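Local coordinates for protein HTH-type transcriptional regulator Rv1985c/MT2039 (Mycobacterium tuberculosis, PDB 3ISP) that probably acts as a DNA-binding LysR-type transcription factor that activates expression of the exporter LysE and represses its own gene, at residues D104-A107 with T108-A112; S275-I278 with A279-T282. One frame throughout, in Å; residues are numbered along the deposited sequence.

Interaction 1 of 2, residues D104-A107 with T108-A112; sequences DSMA and TWFSA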
loop_
_atom_site.group_PDB
_atom_site.type_symbol
_atom_site.label_atom_id
_atom_site.label_comp_id
_atom_site.label_asym_id
_atom_site.label_seq_id
_atom_site.Cartn_x
_atom_site.Cartn_y
_atom_site.Cartn_z
ATOM N N ASP A 104 2.274 -24.179 -2.163
ATOM C CA ASP A 104 3.165 -25.333 -2.218
ATOM C C ASP A 104 2.737 -26.503 -1.322
ATOM O O ASP A 104 2.987 -27.662 -1.654
ATOM C CB ASP A 104 4.599 -24.904 -1.903
ATOM C CG ASP A 104 5.244 -24.158 -3.054
ATOM O OD1 ASP A 104 4.751 -24.304 -4.201
ATOM O OD2 ASP A 104 6.240 -23.432 -2.810
ATOM N N SER A 105 2.082 -26.216 -0.203
ATOM C CA SER A 105 1.589 -27.306 0.637
ATOM C C SER A 105 0.345 -27.957 0.068
ATOM O O SER A 105 0.168 -29.168 0.190
ATOM C CB SER A 105 1.332 -26.847 2.071
ATOM O OG SER A 105 2.535 -26.433 2.702
ATOM N N MET A 106 -0.523 -27.159 -0.547
ATOM C CA MET A 106 -1.769 -27.700 -1.072
ATOM C C MET A 106 -1.499 -28.643 -2.240
ATOM O O MET A 106 -2.205 -29.624 -2.431
ATOM C CB MET A 106 -2.746 -26.585 -1.479
ATOM C CG MET A 106 -4.008 -27.083 -2.195
ATOM S SD MET A 106 -5.072 -28.173 -1.216
ATOM C CE MET A 106 -5.588 -27.043 0.020
ATOM N N ALA A 107 -0.467 -28.353 -3.015
ATOM C CA ALA A 107 -0.178 -29.168 -4.182
ATOM C C ALA A 107 0.547 -30.455 -3.811
ATOM O O ALA A 107 0.566 -31.415 -4.584
ATOM C CB ALA A 107 0.625 -28.383 -5.197
ATOM N N THR A 108 1.159 -30.477 -2.639
ATOM C CA THR A 108 1.916 -31.651 -2.256
ATOM C C THR A 108 1.227 -32.412 -1.133
ATOM O O THR A 108 0.267 -33.144 -1.363
ATOM C CB THR A 108 3.354 -31.295 -1.885
ATOM O OG1 THR A 108 3.352 -30.350 -0.813
ATOM C CG2 THR A 108 4.058 -30.674 -3.073
ATOM N N TRP A 109 1.683 -32.208 0.092
ATOM C CA TRP A 109 1.229 -33.040 1.192
ATOM C C TRP A 109 -0.178 -32.764 1.707
ATOM O O TRP A 109 -0.884 -33.711 2.058
ATOM C CB TRP A 109 2.232 -32.982 2.328
ATOM C CG TRP A 109 2.389 -31.639 2.925
ATOM C CD1 TRP A 109 3.265 -30.661 2.549
ATOM C CD2 TRP A 109 1.661 -31.123 4.041
ATOM N NE1 TRP A 109 3.113 -29.554 3.359
ATOM C CE2 TRP A 109 2.138 -29.816 4.284
ATOM C CE3 TRP A 109 0.651 -31.638 4.857
ATOM C CZ2 TRP A 109 1.642 -29.026 5.305
ATOM C CZ3 TRP A 109 0.162 -30.855 5.866
ATOM C CH2 TRP A 109 0.656 -29.559 6.085
ATOM N N PHE A 110 -0.602 -31.498 1.739
ATOM C CA PHE A 110 -1.847 -31.141 2.435
ATOM C C PHE A 110 -3.082 -31.879 1.926
ATOM O O PHE A 110 -4.014 -32.147 2.674
ATOM C CB PHE A 110 -2.095 -29.635 2.395
ATOM C CG PHE A 110 -3.138 -29.160 3.379
ATOM C CD1 PHE A 110 -2.771 -28.676 4.615
ATOM C CD2 PHE A 110 -4.483 -29.187 3.058
ATOM C CE1 PHE A 110 -3.730 -28.240 5.510
ATOM C CE2 PHE A 110 -5.437 -28.746 3.949
ATOM C CZ PHE A 110 -5.064 -28.278 5.173
ATOM N N SER A 111 -3.088 -32.186 0.640
ATOM C CA SER A 111 -4.172 -32.932 0.028
ATOM C C SER A 111 -4.732 -34.030 0.931
ATOM O O SER A 111 -5.930 -34.279 0.942
ATOM C CB SER A 111 -3.671 -33.557 -1.265
ATOM O OG SER A 111 -4.588 -34.524 -1.718
ATOM N N ALA A 112 -3.860 -34.689 1.686
ATOM C CA ALA A 112 -4.243 -35.867 2.462
ATOM C C ALA A 112 -5.300 -35.558 3.497
ATOM O O ALA A 112 -6.007 -36.456 3.950
ATOM C CB ALA A 112 -3.014 -36.486 3.134
#

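Interaction 2 of 2, residues S275-I278 with A279-T282; sequences SPII and ARIT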
loop_
_atom_site.group_PDB
_atom_site.type_symbol
_atom_site.label_atom_id
_atom_site.label_comp_id
_atom_site.label_asym_id
_atom_site.label_seq_id
_atom_site.Cartn_x
_atom_site.Cartn_y
_atom_site.Cartn_z
ATOM N N SER A 275 -10.811 -27.132 21.962
ATOM C CA SER A 275 -11.823 -27.441 20.973
ATOM C C SER A 275 -11.593 -28.828 20.418
ATOM O O SER A 275 -10.566 -29.102 19.815
ATOM C CB SER A 275 -11.797 -26.416 19.844
ATOM O OG SER A 275 -12.876 -26.620 18.957
ATOM N N PRO A 276 -12.542 -29.724 20.656
ATOM C CA PRO A 276 -12.427 -31.034 20.022
ATOM C C PRO A 276 -12.266 -30.911 18.502
ATOM O O PRO A 276 -11.502 -31.679 17.920
ATOM C CB PRO A 276 -13.740 -31.714 20.406
ATOM C CG PRO A 276 -14.074 -31.100 21.731
ATOM C CD PRO A 276 -13.641 -29.664 21.633
ATOM N N ILE A 277 -12.937 -29.955 17.864
ATOM C CA ILE A 277 -12.774 -29.806 16.416
ATOM C C ILE A 277 -11.367 -29.337 16.055
ATOM O O ILE A 277 -10.744 -29.895 15.160
ATOM C CB ILE A 277 -13.820 -28.879 15.764
ATOM C CG1 ILE A 277 -15.234 -29.322 16.112
ATOM C CG2 ILE A 277 -13.698 -28.936 14.261
ATOM C CD1 ILE A 277 -16.297 -28.309 15.718
ATOM N N ILE A 278 -10.861 -28.323 16.745
ATOM C CA ILE A 278 -9.493 -27.867 16.490
ATOM C C ILE A 278 -8.442 -28.979 16.661
ATOM O O ILE A 278 -7.728 -29.320 15.720
ATOM C CB ILE A 278 -9.106 -26.668 17.367
ATOM C CG1 ILE A 278 -10.064 -25.504 17.113
ATOM C CG2 ILE A 278 -7.673 -26.251 17.087
ATOM C CD1 ILE A 278 -10.372 -25.283 15.658
ATOM N N ALA A 279 -8.345 -29.538 17.858
ATOM C CA ALA A 279 -7.413 -30.631 18.103
ATOM C C ALA A 279 -7.496 -31.700 17.009
ATOM O O ALA A 279 -6.470 -32.170 16.511
ATOM C CB ALA A 279 -7.650 -31.242 19.479
ATOM N N ARG A 280 -8.713 -32.082 16.632
ATOM C CA ARG A 280 -8.890 -33.078 15.581
ATOM C C ARG A 280 -8.291 -32.631 14.251
ATOM O O ARG A 280 -7.530 -33.374 13.637
ATOM C CB ARG A 280 -10.363 -33.428 15.403
ATOM C CG ARG A 280 -10.650 -34.262 14.175
ATOM C CD ARG A 280 -12.133 -34.532 14.048
ATOM N NE ARG A 280 -12.774 -34.588 15.364
ATOM C CZ ARG A 280 -13.656 -33.692 15.803
ATOM N NH1 ARG A 280 -14.010 -32.669 15.018
ATOM N NH2 ARG A 280 -14.185 -33.821 17.019
ATOM N N ILE A 281 -8.648 -31.430 13.799
ATOM C CA ILE A 281 -8.059 -30.865 12.591
ATOM C C ILE A 281 -6.533 -30.853 12.715
ATOM O O ILE A 281 -5.830 -31.256 11.797
ATOM C CB ILE A 281 -8.573 -29.433 12.321
ATOM C CG1 ILE A 281 -10.088 -29.432 12.126
ATOM C CG2 ILE A 281 -7.922 -28.837 11.085
ATOM C CD1 ILE A 281 -10.515 -29.628 10.702
ATOM N N THR A 282 -6.028 -30.408 13.863
ATOM C CA THR A 282 -4.591 -30.356 14.111
ATOM C C THR A 282 -3.933 -31.723 13.948
ATOM O O THR A 282 -2.868 -31.835 13.347
ATOM C CB THR A 282 -4.269 -29.791 15.509
ATOM O OG1 THR A 282 -4.789 -28.465 15.613
ATOM C CG2 THR A 282 -2.769 -29.731 15.734
#

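Interaction 1 of 2, residues D104-A107 with T108-A112
The carbonyl oxygen of Ser105 is gripped by two backbone amides arriving from opposite faces of its plane. Phe110 N supplies the straighter bond, 2.9 Å to Ser105 O with an N-H...O angle of 154°, spanning five residues instead of four. Thr108 N, 3.3 Å from Ser105 O, stands well above the carbonyl plane and so misses the lone pairs. One residue back, Asp104 O takes the hydroxyl of Thr108: OG1 lies 2.8 Å from Asp104 O, in the carbonyl plane, and makes the sound bond there, whereas Thr108 N makes only a weak one. With chi1 at 58°, OG1 sits between its own N and carbonyl carbon, which turns it back toward the helix. Trp109 folds back too, its NE1 3.2 Å from Ser105 OG, while Ser105 O lies over one face of the Trp109 indole, toward its rim. Met106 CE meets Phe110 CD2 obliquely at 3.9 Å. Beyond the two segments, Phe110 packs on Ile99, Val101 and Val145, and Met106 and Ala107 reach Glu225 of the second subunit. An i to i+5 backbone bond and a threonine hydroxyl thus close the C-terminal end of helix 103-107, beside the central sheet of the LysR substrate-binding domain.

Interaction 2 of 2, residues S275-I278 with A279-T282
Along 275-282 the backbone makes successive i to i+4 bonds of a regular alpha-helix, from Ala279 N to Ser275 O through Thr282 N to Ile278 O, the last measuring 2.7 Å with an N-H...O angle of 171°. Ser275 is the N-cap: its OG accepts a weak bond from Ile278 N, long at 3.4 Å but nearly straight, and OG is also hydrogen-bonded to Glu81, whose carboxylate meets Ile277 N as well. Helix 66-82 thus contributes an acidic group at this helix start.

Arg280 doubles back over the first turn. A bend at chi3, -30°, lays the guanidinium beside Pro276 and Ile277. Pro276 O lies over one face of that group, toward its rim, 3.5 Å from Arg280 NH2, while NH1 comes within 3.7 Å of Ile277 CG1. One turn on, Ile277 CG2 touches Ile281 CG1 at 4.2 Å. Thr282 turns its hydroxyl back: with chi1 at -60°, OG1 stands beside its own N and is 3.1 Å from Ile278 O, so that this oxygen receives both N and OG1 of Thr282. The hydroxyl donor stands above the carbonyl plane, and OG1 has a second partner in Trp268 NE1.

Chemically, the buried hydroxyls of Ser275 and Thr282 are satisfied through Glu81 and Trp268, whereas the guanidinium of the exposed Arg280 packs over Pro276 O and against Ile277; the Glu81 carboxylate probably also suits the positive end of the helix dipole.

How the interactions relate
From the N terminus, the chain passes through helix 66-82 and strand 95-101 before interaction 1, which closes a tight local turn after helix 103-107 and leads on toward strand 120-126. Interaction 2 comes much later, at the start of helix 276-288, following strand 255-271. The two are in series: neither encloses nor crosses the other. Their centres are 19 Å apart and their nearest atoms about 7 Å, without touching. The helix 276-288 relates them nonetheless: residues 275-282 lie against helix 66-82 and strand 255-271, while further along it Val285 and Ala288 pack against Trp109, and Val285 also against Phe110.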